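Local coordinates for protein ribulose-1,5-bisphosphate carboxylase/oxygenase large subunit (Rhodopseudomonas palustris, PDB 3QFW) that is a Rubisco-like protein of the RuBisCO large-chain family that probably binds magnesium, though its reaction may differ from the carboxylation of genuine Rubisco, at residues 21-26 with 54-58; 97-102 with 262-267; 154-160 with 353-358; 145-149 with 179-184. Residues are numbered along the deposited sequence.

Contact 1 of 4, residues 21-26 with 54-58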
loop_
_atom_site.group_PDB
_atom_site.type_symbol
_atom_site.label_atom_id
_atom_site.label_comp_id
_atom_site.label_asym_id
_atom_site.label_seq_id
_atom_site.Cartn_x
_atom_site.Cartn_y
_atom_site.Cartn_z
ATOM N N ILE B 21 7.519 -17.744 21.842
ATOM C CA ILE B 21 8.355 -16.915 20.961
ATOM C C ILE B 21 9.210 -17.735 19.992
ATOM O O ILE B 21 9.294 -17.414 18.808
ATOM C CB ILE B 21 9.251 -15.916 21.745
ATOM C CG1 ILE B 21 10.140 -15.126 20.779
ATOM C CG2 ILE B 21 10.097 -16.637 22.781
ATOM C CD1 ILE B 21 9.369 -14.389 19.685
ATOM N N GLU B 22 9.840 -18.795 20.487
ATOM C CA GLU B 22 10.617 -19.674 19.615
ATOM C C GLU B 22 9.753 -20.234 18.487
ATOM O O GLU B 22 10.139 -20.177 17.320
ATOM C CB GLU B 22 11.274 -20.803 20.411
ATOM C CG GLU B 22 12.444 -20.358 21.270
ATOM C CD GLU B 22 13.604 -19.812 20.451
ATOM O OE1 GLU B 22 13.591 -19.968 19.210
ATOM O OE2 GLU B 22 14.532 -19.226 21.048
ATOM N N GLN B 23 8.586 -20.769 18.842
ATOM C CA GLN B 23 7.622 -21.283 17.865
ATOM C C GLN B 23 7.136 -20.186 16.918
ATOM O O GLN B 23 7.097 -20.363 15.700
ATOM C CB GLN B 23 6.420 -21.908 18.590
ATOM C CG GLN B 23 5.231 -22.233 17.689
ATOM C CD GLN B 23 4.021 -22.750 18.463
ATOM O OE1 GLN B 23 3.563 -22.121 19.422
ATOM N NE2 GLN B 23 3.499 -23.902 18.046
ATOM N N ARG B 24 6.752 -19.053 17.491
ATOM C CA ARG B 24 6.315 -17.912 16.698
ATOM C C ARG B 24 7.386 -17.496 15.691
ATOM O O ARG B 24 7.081 -17.180 14.546
ATOM C CB ARG B 24 5.972 -16.733 17.603
ATOM C CG ARG B 24 5.455 -15.527 16.845
ATOM C CD ARG B 24 4.148 -15.859 16.125
ATOM N NE ARG B 24 3.641 -14.703 15.391
ATOM C CZ ARG B 24 4.030 -14.362 14.165
ATOM N NH1 ARG B 24 4.937 -15.088 13.523
ATOM N NH2 ARG B 24 3.513 -13.291 13.579
ATOM N N ALA B 25 8.644 -17.514 16.111
ATOM C CA ALA B 25 9.715 -17.109 15.211
ATOM C C ALA B 25 9.831 -18.052 14.017
ATOM O O ALA B 25 10.014 -17.606 12.886
ATOM C CB ALA B 25 11.042 -16.988 15.951
ATOM N N LEU B 26 9.706 -19.356 14.261
ATOM C CA LEU B 26 9.793 -20.325 13.182
ATOM C C LEU B 26 8.634 -20.138 12.211
ATOM O O LEU B 26 8.814 -20.155 10.992
ATOM C CB LEU B 26 9.759 -21.753 13.736
ATOM C CG LEU B 26 10.306 -22.823 12.794
ATOM C CD1 LEU B 26 11.810 -22.686 12.661
ATOM C CD2 LEU B 26 9.938 -24.215 13.288
ATOM N N VAL B 54 15.603 -18.736 10.990
ATOM C CA VAL B 54 15.649 -17.886 12.171
ATOM C C VAL B 54 17.115 -17.716 12.581
ATOM O O VAL B 54 17.715 -18.620 13.167
ATOM C CB VAL B 54 14.834 -18.478 13.340
ATOM C CG1 VAL B 54 14.931 -17.583 14.578
ATOM C CG2 VAL B 54 13.374 -18.690 12.925
ATOM N N GLU B 55 17.694 -16.565 12.247
ATOM C CA GLU B 55 19.091 -16.296 12.548
ATOM C C GLU B 55 19.280 -16.012 14.028
ATOM O O GLU B 55 20.292 -16.396 14.621
ATOM C CB GLU B 55 19.600 -15.106 11.730
ATOM C CG GLU B 55 19.724 -15.378 10.242
ATOM C CD GLU B 55 21.049 -16.007 9.878
ATOM O OE1 GLU B 55 21.156 -17.255 9.932
ATOM O OE2 GLU B 55 21.989 -15.250 9.542
ATOM N N ASP B 56 18.309 -15.329 14.623
ATOM C CA ASP B 56 18.442 -14.898 16.006
ATOM C C ASP B 56 17.116 -14.529 16.657
ATOM O O ASP B 56 16.186 -14.065 15.993
ATOM C CB ASP B 56 19.385 -13.698 16.097
ATOM C CG ASP B 56 19.790 -13.388 17.522
ATOM O OD1 ASP B 56 20.386 -14.276 18.174
ATOM O OD2 ASP B 56 19.509 -12.264 17.995
ATOM N N VAL B 57 17.052 -14.733 17.968
ATOM C CA VAL B 57 15.940 -14.260 18.774
ATOM C C VAL B 57 16.475 -13.567 20.024
ATOM O O VAL B 57 17.211 -14.166 20.811
ATOM C CB VAL B 57 15.011 -15.416 19.187
ATOM C CG1 VAL B 57 13.796 -14.877 19.914
ATOM C CG2 VAL B 57 14.594 -16.226 17.968
ATOM N N ALA B 58 16.111 -12.304 20.205
ATOM C CA ALA B 58 16.577 -11.544 21.354
ATOM C C ALA B 58 15.422 -10.889 22.093
ATOM O O ALA B 58 14.393 -10.560 21.496
ATOM C CB ALA B 58 17.594 -10.494 20.921
#
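Val-57 lies over the helix face formed by Ile-21 and Ala-25: its CG1 meets Ile-21 CG1 at 3.8 Å and its CG2 meets Ala-25 CB at 4.2 Å. One turn further along helix 18-31, Val-54 fills the equivalent place. Its CG2 approaches Ala-25 O to 3.5 Å and Leu-26 CA to 3.9 Å, while its CG1 is 4.2 Å from Ala-25 CB. The small alanine thus meets both valines, and no hydrogen bond crosses the interface. Glu-22 contributes from the edge, its OE1 4.1 Å from Val-57 CG2. Two valines three positions apart can face the same helix because Glu-55 and Asp-56 form a classic beta bulge opposite Arg-68, which resets the alternation of the strand. Helix and strand segments run roughly antiparallel, with 149° between their directions and 9.9 Å between axes. On strand 64-71, Tyr-65 and Val-67 extend the apolar floor. This is a helix packed on an antiparallel sheet, as in the alpha/beta N-terminal domain of Rubisco large subunits.

Contact 2 of 4, residues 97-102 with 262-267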
loop_
_atom_site.group_PDB
_atom_site.type_symbol
_atom_site.label_atom_id
_atom_site.label_comp_id
_atom_site.label_asym_id
_atom_site.label_seq_id
_atom_site.Cartn_x
_atom_site.Cartn_y
_atom_site.Cartn_z
ATOM N N ILE B 97 3.169 -8.395 15.079
ATOM C CA ILE B 97 4.455 -8.281 14.405
ATOM C C ILE B 97 4.627 -6.947 13.689
ATOM O O ILE B 97 3.673 -6.387 13.145
ATOM C CB ILE B 97 4.668 -9.438 13.402
ATOM C CG1 ILE B 97 6.050 -9.343 12.745
ATOM C CG2 ILE B 97 3.562 -9.452 12.355
ATOM C CD1 ILE B 97 6.387 -10.520 11.849
ATOM N N ALA B 98 5.856 -6.445 13.713
ATOM C CA ALA B 98 6.229 -5.268 12.953
ATOM C C ALA B 98 7.545 -5.556 12.252
ATOM O O ALA B 98 8.411 -6.230 12.806
ATOM C CB ALA B 98 6.372 -4.059 13.867
ATOM N N LEU B 99 7.688 -5.069 11.026
ATOM C CA LEU B 99 8.952 -5.174 10.318
ATOM C C LEU B 99 9.818 -3.977 10.731
ATOM O O LEU B 99 9.431 -2.848 10.484
ATOM C CB LEU B 99 8.708 -5.145 8.809
ATOM C CG LEU B 99 9.986 -5.088 7.978
ATOM C CD1 LEU B 99 10.784 -6.376 8.157
ATOM C CD2 LEU B 99 9.695 -4.817 6.508
ATOM N N ALA B 100 10.976 -4.230 11.341
ATOM C CA ALA B 100 11.792 -3.165 11.960
ATOM C C ALA B 100 13.001 -2.687 11.142
ATOM O O ALA B 100 13.301 -1.489 11.115
ATOM C CB ALA B 100 12.251 -3.587 13.372
ATOM N N ASP B 101 13.709 -3.615 10.506
ATOM C CA ASP B 101 14.858 -3.258 9.673
ATOM C C ASP B 101 15.109 -4.323 8.613
ATOM O O ASP B 101 14.589 -5.433 8.704
ATOM C CB ASP B 101 16.121 -3.075 10.523
ATOM C CG ASP B 101 17.141 -2.148 9.870
ATOM O OD1 ASP B 101 16.856 -1.595 8.783
ATOM O OD2 ASP B 101 18.237 -1.963 10.452
ATOM N N VAL B 102 15.912 -3.975 7.612
ATOM C CA VAL B 102 16.289 -4.920 6.564
ATOM C C VAL B 102 17.746 -4.674 6.173
ATOM O O VAL B 102 18.144 -3.539 5.895
ATOM C CB VAL B 102 15.376 -4.800 5.318
ATOM C CG1 VAL B 102 15.665 -5.922 4.295
ATOM C CG2 VAL B 102 13.919 -4.850 5.730
ATOM N N LYS B 262 2.269 -2.557 9.382
ATOM C CA LYS B 262 3.154 -2.218 10.482
ATOM C C LYS B 262 4.620 -2.370 10.097
ATOM O O LYS B 262 5.303 -3.279 10.559
ATOM C CB LYS B 262 2.833 -3.060 11.714
ATOM C CG LYS B 262 3.382 -2.496 13.012
ATOM C CD LYS B 262 2.989 -1.042 13.192
ATOM C CE LYS B 262 2.827 -0.700 14.664
ATOM N NZ LYS B 262 2.313 0.686 14.861
ATOM N N ILE B 263 5.081 -1.477 9.227
ATOM C CA ILE B 263 6.499 -1.354 8.912
ATOM C C ILE B 263 7.031 -0.120 9.629
ATOM O O ILE B 263 6.456 0.959 9.509
ATOM C CB ILE B 263 6.717 -1.196 7.398
ATOM C CG1 ILE B 263 6.049 -2.359 6.636
ATOM C CG2 ILE B 263 8.197 -1.099 7.079
ATOM C CD1 ILE B 263 6.264 -2.309 5.129
ATOM N N ALA B 264 8.117 -0.268 10.384
ATOM C CA ALA B 264 8.640 0.866 11.144
ATOM C C ALA B 264 8.976 2.033 10.216
ATOM O O ALA B 264 9.554 1.837 9.139
ATOM C CB ALA B 264 9.871 0.459 11.956
ATOM N N ALA B 265 8.623 3.242 10.649
ATOM C CA ALA B 265 8.839 4.445 9.834
ATOM C C ALA B 265 10.284 4.658 9.423
ATOM O O ALA B 265 10.560 5.024 8.278
ATOM C CB ALA B 265 8.293 5.688 10.529
ATOM N N PRO B 266 11.227 4.455 10.346
ATOM C CA PRO B 266 12.573 4.778 9.861
ATOM C C PRO B 266 12.983 3.873 8.701
ATOM O O PRO B 266 13.572 4.338 7.733
ATOM C CB PRO B 266 13.465 4.565 11.097
ATOM C CG PRO B 266 12.539 4.780 12.264
ATOM C CD PRO B 266 11.196 4.208 11.798
ATOM N N LEU B 267 12.640 2.589 8.785
ATOM C CA LEU B 267 12.986 1.658 7.728
ATOM C C LEU B 267 12.273 2.023 6.420
ATOM O O LEU B 267 12.888 2.030 5.349
ATOM C CB LEU B 267 12.597 0.236 8.152
ATOM C CG LEU B 267 12.513 -0.774 7.009
ATOM C CD1 LEU B 267 13.884 -1.006 6.388
ATOM C CD2 LEU B 267 11.910 -2.098 7.489
HETATM O O HOH W 1 13.144 1.172 11.555
#
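Leu-99 and Leu-267 adopt the same tp rotamer, and their side chains interlock where the two segments meet. Leu-99 CG rests 3.6 Å from Leu-267 CD2, and the same CD2 touches Val-102 CG2 at 3.8 Å. Leu-99 CD2 also reaches Ile-263 CG2 at 4.0 Å. With chi1 in the t well, Leu-267 carries its methyls back under the 97-102 chain, so that CD1 comes within 3.8 Å of Val-102 N; its CB, on a CA-to-CB bond directed toward that segment, lies 3.5 Å from Ala-100 O. Asp-101 is also t at chi1, but its carboxylate turns inward: OD1 accepts a weak 2.8 Å hydrogen bond from Val-102 N and lies 3.9 Å from Leu-267 CD1. Lys-262 lays its CG 3.5 Å from Ala-98 CB, then leads its amine away.

The backbones join through one parallel-type beta bridge. Leu-99 N donates to Lys-262 O (3.0 Å), and Ala-264 N donates almost linearly to Leu-99 O (2.9 Å). Just beyond the N-cap Ala-264, water 1 donates to Ala-100 O (2.7 Å) and weakly accepts from Leu-267 N (3.2 Å). Ile-263 also packs on Met-257 of the second subunit. The contact ties strand 97-98, which pairs with strand 8-15, to the start of helix 265-276, forming an interdomain junction between the N-terminal sheet domain and the TIM barrel of the RuBisCO fold.

Contact 3 of 4, residues 154-160 with 353-358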
loop_
_atom_site.group_PDB
_atom_site.type_symbol
_atom_site.label_atom_id
_atom_site.label_comp_id
_atom_site.label_asym_id
_atom_site.label_seq_id
_atom_site.Cartn_x
_atom_site.Cartn_y
_atom_site.Cartn_z
ATOM N N GLN B 154 3.596 34.044 -2.869
ATOM C CA GLN B 154 3.925 34.666 -1.597
ATOM C C GLN B 154 4.967 33.844 -0.838
ATOM O O GLN B 154 5.901 34.393 -0.278
ATOM C CB GLN B 154 2.669 34.902 -0.761
ATOM C CG GLN B 154 1.693 35.867 -1.423
ATOM C CD GLN B 154 0.286 35.769 -0.861
ATOM O OE1 GLN B 154 0.020 36.182 0.268
ATOM N NE2 GLN B 154 -0.627 35.218 -1.655
ATOM N N LEU B 155 4.822 32.522 -0.843
ATOM C CA LEU B 155 5.798 31.667 -0.173
ATOM C C LEU B 155 7.186 31.799 -0.810
ATOM O O LEU B 155 8.186 32.006 -0.118
ATOM C CB LEU B 155 5.325 30.206 -0.188
ATOM C CG LEU B 155 4.010 29.996 0.565
ATOM C CD1 LEU B 155 3.387 28.629 0.234
ATOM C CD2 LEU B 155 4.217 30.166 2.063
ATOM N N ALA B 156 7.237 31.690 -2.133
ATOM C CA ALA B 156 8.504 31.743 -2.857
ATOM C C ALA B 156 9.169 33.110 -2.687
ATOM O O ALA B 156 10.394 33.215 -2.594
ATOM C CB ALA B 156 8.280 31.422 -4.334
ATOM N N LEU B 157 8.353 34.152 -2.615
ATOM C CA LEU B 157 8.861 35.496 -2.357
ATOM C C LEU B 157 9.599 35.562 -1.022
ATOM O O LEU B 157 10.529 36.346 -0.865
ATOM C CB LEU B 157 7.729 36.531 -2.398
ATOM C CG LEU B 157 7.524 37.256 -3.734
ATOM C CD1 LEU B 157 6.465 38.347 -3.603
ATOM C CD2 LEU B 157 8.840 37.857 -4.215
ATOM N N GLY B 158 9.189 34.723 -0.075
ATOM C CA GLY B 158 9.786 34.690 1.249
ATOM C C GLY B 158 11.076 33.901 1.352
ATOM O O GLY B 158 11.732 33.898 2.396
ATOM N N GLY B 159 11.456 33.235 0.268
ATOM C CA GLY B 159 12.719 32.513 0.232
ATOM C C GLY B 159 12.642 31.038 0.616
ATOM O O GLY B 159 13.664 30.379 0.805
ATOM N N VAL B 160 11.428 30.518 0.732
ATOM C CA VAL B 160 11.224 29.092 1.005
ATOM C C VAL B 160 11.875 28.256 -0.097
ATOM O O VAL B 160 11.693 28.540 -1.279
ATOM C CB VAL B 160 9.723 28.765 1.080
ATOM C CG1 VAL B 160 9.491 27.265 1.316
ATOM C CG2 VAL B 160 9.067 29.584 2.171
ATOM N N LEU B 353 1.939 36.884 4.669
ATOM C CA LEU B 353 2.468 35.559 4.360
ATOM C C LEU B 353 3.943 35.621 3.978
ATOM O O LEU B 353 4.767 34.883 4.521
ATOM C CB LEU B 353 1.669 34.909 3.230
ATOM C CG LEU B 353 2.072 33.481 2.844
ATOM C CD1 LEU B 353 1.897 32.527 4.022
ATOM C CD2 LEU B 353 1.267 32.989 1.650
ATOM N N THR B 354 4.266 36.494 3.030
ATOM C CA THR B 354 5.648 36.656 2.597
ATOM C C THR B 354 6.515 37.123 3.756
ATOM O O THR B 354 7.633 36.641 3.936
ATOM C CB THR B 354 5.769 37.630 1.408
ATOM O OG1 THR B 354 5.019 37.124 0.296
ATOM C CG2 THR B 354 7.224 37.793 0.992
ATOM N N GLU B 355 5.997 38.059 4.547
ATOM C CA GLU B 355 6.718 38.552 5.714
ATOM C C GLU B 355 7.004 37.446 6.726
ATOM O O GLU B 355 8.144 37.285 7.179
ATOM C CB GLU B 355 5.948 39.696 6.385
ATOM C CG GLU B 355 6.551 40.156 7.704
ATOM C CD GLU B 355 5.683 41.181 8.408
ATOM O OE1 GLU B 355 4.589 41.483 7.887
ATOM O OE2 GLU B 355 6.093 41.686 9.477
ATOM N N GLN B 356 5.970 36.684 7.074
ATOM C CA GLN B 356 6.101 35.616 8.058
ATOM C C GLN B 356 6.954 34.464 7.535
ATOM O O GLN B 356 7.646 33.803 8.308
ATOM C CB GLN B 356 4.726 35.110 8.509
ATOM C CG GLN B 356 3.869 36.164 9.201
ATOM C CD GLN B 356 4.582 36.842 10.363
ATOM O OE1 GLN B 356 5.542 36.308 10.920
ATOM N NE2 GLN B 356 4.110 38.026 10.735
ATOM N N ALA B 357 6.900 34.228 6.227
ATOM C CA ALA B 357 7.726 33.203 5.587
ATOM C C ALA B 357 9.196 33.601 5.620
ATOM O O ALA B 357 10.080 32.777 5.862
ATOM C CB ALA B 357 7.297 33.006 4.161
ATOM N N SER B 358 9.456 34.871 5.347
ATOM C CA SER B 358 10.817 35.380 5.398
ATOM C C SER B 358 11.358 35.214 6.808
ATOM O O SER B 358 12.510 34.840 7.001
ATOM C CB SER B 358 10.859 36.856 4.988
ATOM O OG SER B 358 10.419 37.028 3.651
#
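Leu-353, Thr-354 and Gln-154 bury the most surface here. Leu-353 lies across Gln-154 and Leu-155 of helix 145-157, with CD2 3.4 Å from Gln-154 CB and CD1 3.8 Å from Leu-155 CD2. Thr-354 uses both its hydroxyl and its methyl. Its OG1 donates to Gln-154 O at 2.9 Å, a carbonyl with a weak bond from Gly-158 N in its own segment, while its CG2 packs 3.7 Å from Leu-157 CB and 3.8 Å from Gly-158 N. Gln-154 thus offers its CB and carbonyl to the other helix, whereas its NE2 bonds back to Ser-150 O.

The chain turns sharply just beyond, in a Schellman motif with Gly-159 at positive phi. Gly-158 comes so near helix 353-366, its CA 3.4 Å from Ser-358 OG, that a beta carbon there would collide with Ala-357 CB. Ser-358 OG itself donates to Thr-354 O at 2.8 Å, and Ser-358 CA makes a CA-H...O contact with Gly-158 O at 3.5 Å. Leu-155 continues inward to strands 133-138 and 162-165. Helix 145-157 is the first of the eightfold beta/alpha succession and helix 353-366 the last, so their packing closes the helical ring of a TIM barrel.

Contact 4 of 4, residues 145-149 with 179-184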
loop_
_atom_site.group_PDB
_atom_site.type_symbol
_atom_site.label_atom_id
_atom_site.label_comp_id
_atom_site.label_asym_id
_atom_site.label_seq_id
_atom_site.Cartn_x
_atom_site.Cartn_y
_atom_site.Cartn_z
ATOM N N PRO B 145 -6.610 26.903 -9.141
ATOM C CA PRO B 145 -5.180 26.965 -9.453
ATOM C C PRO B 145 -4.606 28.375 -9.323
ATOM O O PRO B 145 -3.424 28.522 -9.009
ATOM C CB PRO B 145 -5.104 26.482 -10.910
ATOM C CG PRO B 145 -6.512 26.382 -11.390
ATOM C CD PRO B 145 -7.368 26.196 -10.183
ATOM N N ALA B 146 -5.430 29.393 -9.552
ATOM C CA ALA B 146 -4.963 30.769 -9.444
ATOM C C ALA B 146 -4.734 31.154 -7.986
ATOM O O ALA B 146 -3.733 31.805 -7.647
ATOM C CB ALA B 146 -5.949 31.717 -10.100
ATOM N N ALA B 147 -5.666 30.757 -7.124
ATOM C CA ALA B 147 -5.546 31.034 -5.696
ATOM C C ALA B 147 -4.377 30.259 -5.085
ATOM O O ALA B 147 -3.674 30.767 -4.207
ATOM C CB ALA B 147 -6.841 30.702 -4.983
ATOM N N LEU B 148 -4.183 29.026 -5.551
ATOM C CA LEU B 148 -3.028 28.222 -5.162
ATOM C C LEU B 148 -1.754 28.906 -5.648
ATOM O O LEU B 148 -0.767 28.996 -4.913
ATOM C CB LEU B 148 -3.127 26.805 -5.752
ATOM C CG LEU B 148 -4.282 25.909 -5.283
ATOM C CD1 LEU B 148 -4.330 24.621 -6.090
ATOM C CD2 LEU B 148 -4.154 25.607 -3.794
ATOM N N ALA B 149 -1.788 29.391 -6.887
ATOM C CA ALA B 149 -0.647 30.099 -7.478
ATOM C C ALA B 149 -0.249 31.341 -6.687
ATOM O O ALA B 149 0.936 31.603 -6.483
ATOM C CB ALA B 149 -0.942 30.470 -8.929
ATOM N N GLU B 179 -3.780 22.262 -15.123
ATOM C CA GLU B 179 -4.031 23.660 -14.797
ATOM C C GLU B 179 -3.277 24.129 -13.551
ATOM O O GLU B 179 -2.727 25.231 -13.531
ATOM C CB GLU B 179 -5.532 23.908 -14.619
ATOM C CG GLU B 179 -6.318 23.964 -15.922
ATOM C CD GLU B 179 -6.710 22.593 -16.451
ATOM O OE1 GLU B 179 -6.207 21.571 -15.932
ATOM O OE2 GLU B 179 -7.537 22.538 -17.386
ATOM N N ARG B 180 -3.252 23.298 -12.511
ATOM C CA ARG B 180 -2.566 23.657 -11.261
ATOM C C ARG B 180 -1.051 23.788 -11.432
ATOM O O ARG B 180 -0.430 24.746 -10.941
ATOM C CB ARG B 180 -2.877 22.633 -10.165
ATOM C CG ARG B 180 -2.096 22.834 -8.882
ATOM C CD ARG B 180 -2.562 21.894 -7.774
ATOM N NE ARG B 180 -2.015 20.540 -7.876
ATOM C CZ ARG B 180 -2.696 19.486 -8.314
ATOM N NH1 ARG B 180 -3.954 19.629 -8.718
ATOM N NH2 ARG B 180 -2.124 18.288 -8.358
ATOM N N ALA B 181 -0.451 22.817 -12.111
ATOM C CA ALA B 181 0.994 22.828 -12.311
ATOM C C ALA B 181 1.402 24.080 -13.079
ATOM O O ALA B 181 2.425 24.701 -12.784
ATOM C CB ALA B 181 1.440 21.574 -13.045
ATOM N N ALA B 182 0.592 24.461 -14.060
ATOM C CA ALA B 182 0.895 25.639 -14.865
ATOM C C ALA B 182 0.818 26.903 -14.017
ATOM O O ALA B 182 1.796 27.638 -13.889
ATOM C CB ALA B 182 -0.037 25.732 -16.058
ATOM N N ALA B 183 -0.349 27.138 -13.428
ATOM C CA ALA B 183 -0.579 28.320 -12.603
ATOM C C ALA B 183 0.449 28.457 -11.483
ATOM O O ALA B 183 0.950 29.555 -11.223
ATOM C CB ALA B 183 -2.002 28.298 -12.030
ATOM N N VAL B 184 0.764 27.348 -10.819
ATOM C CA VAL B 184 1.690 27.388 -9.691
ATOM C C VAL B 184 3.140 27.529 -10.138
ATOM O O VAL B 184 3.887 28.367 -9.618
ATOM C CB VAL B 184 1.564 26.142 -8.794
ATOM C CG1 VAL B 184 2.693 26.131 -7.762
ATOM C CG2 VAL B 184 0.203 26.125 -8.112
#
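Two successive outer helices of the TIM barrel, 145-157 and 177-195, pack side by side here, joined in the chain through strand 162-165 as consecutive helices of the repeating beta/alpha units. Their segments run in roughly the same direction, 35° apart, and the axes come as close as 8.1 Å. Such nearness depends on small residues. The clearest bump is the methyl of Ala-183, which drops into the hollow between Pro-145 and Ala-149, one turn apart: its CB is 3.8 Å from Pro-145 CB, 3.9 Å from Ala-149 CB and 3.3 Å from Pro-145 O. The proline ring is itself a bump, set against the backbone of the other helix with CB 3.8 Å from both Glu-179 O and Arg-180 CA.

A second, bulkier layer lies toward the barrel wall. Val-184 pushes CG2 to 4.1 Å from Leu-148 CB and 4.0 Å from Ala-149 N, while Leu-148 extends CD1 against the aliphatic shaft of Arg-180, 3.7 Å from its CD. The arginine head passes on to a salt bridge with Asp-165 and a hydrogen bond to Ala-170 O. Both Arg-180 and Val-184 also touch Tyr-201 on strand 200-202. No hydrogen bond joins the segments, and the fit is tightest at the methyl of Ala-149, whose CB lies 3.1 Å from Ala-183 O.

All four contacts are partly buried; contacts 1, 2 and 4 include exposed residues, whereas contact 3 has none among its touching residues. Contact 2 is nearest the chain's centre, at 14 Å; contact 1 is the most peripheral, at 30 Å. These two serve the same N-terminal sheet and touch where Arg-24 NH2 packs 4.0 Å from Ile-97 CB. Contacts 3 and 4, with centres about 17 Å apart, lie beyond the chain's centre and share helix 145-157, using its end and its start. Contacts 1 and 4 pack without cross-segment hydrogen bonds, contact 2 adds two backbone bonds and a water, and contact 3 adds one threonine hydroxyl-to-carbonyl bond.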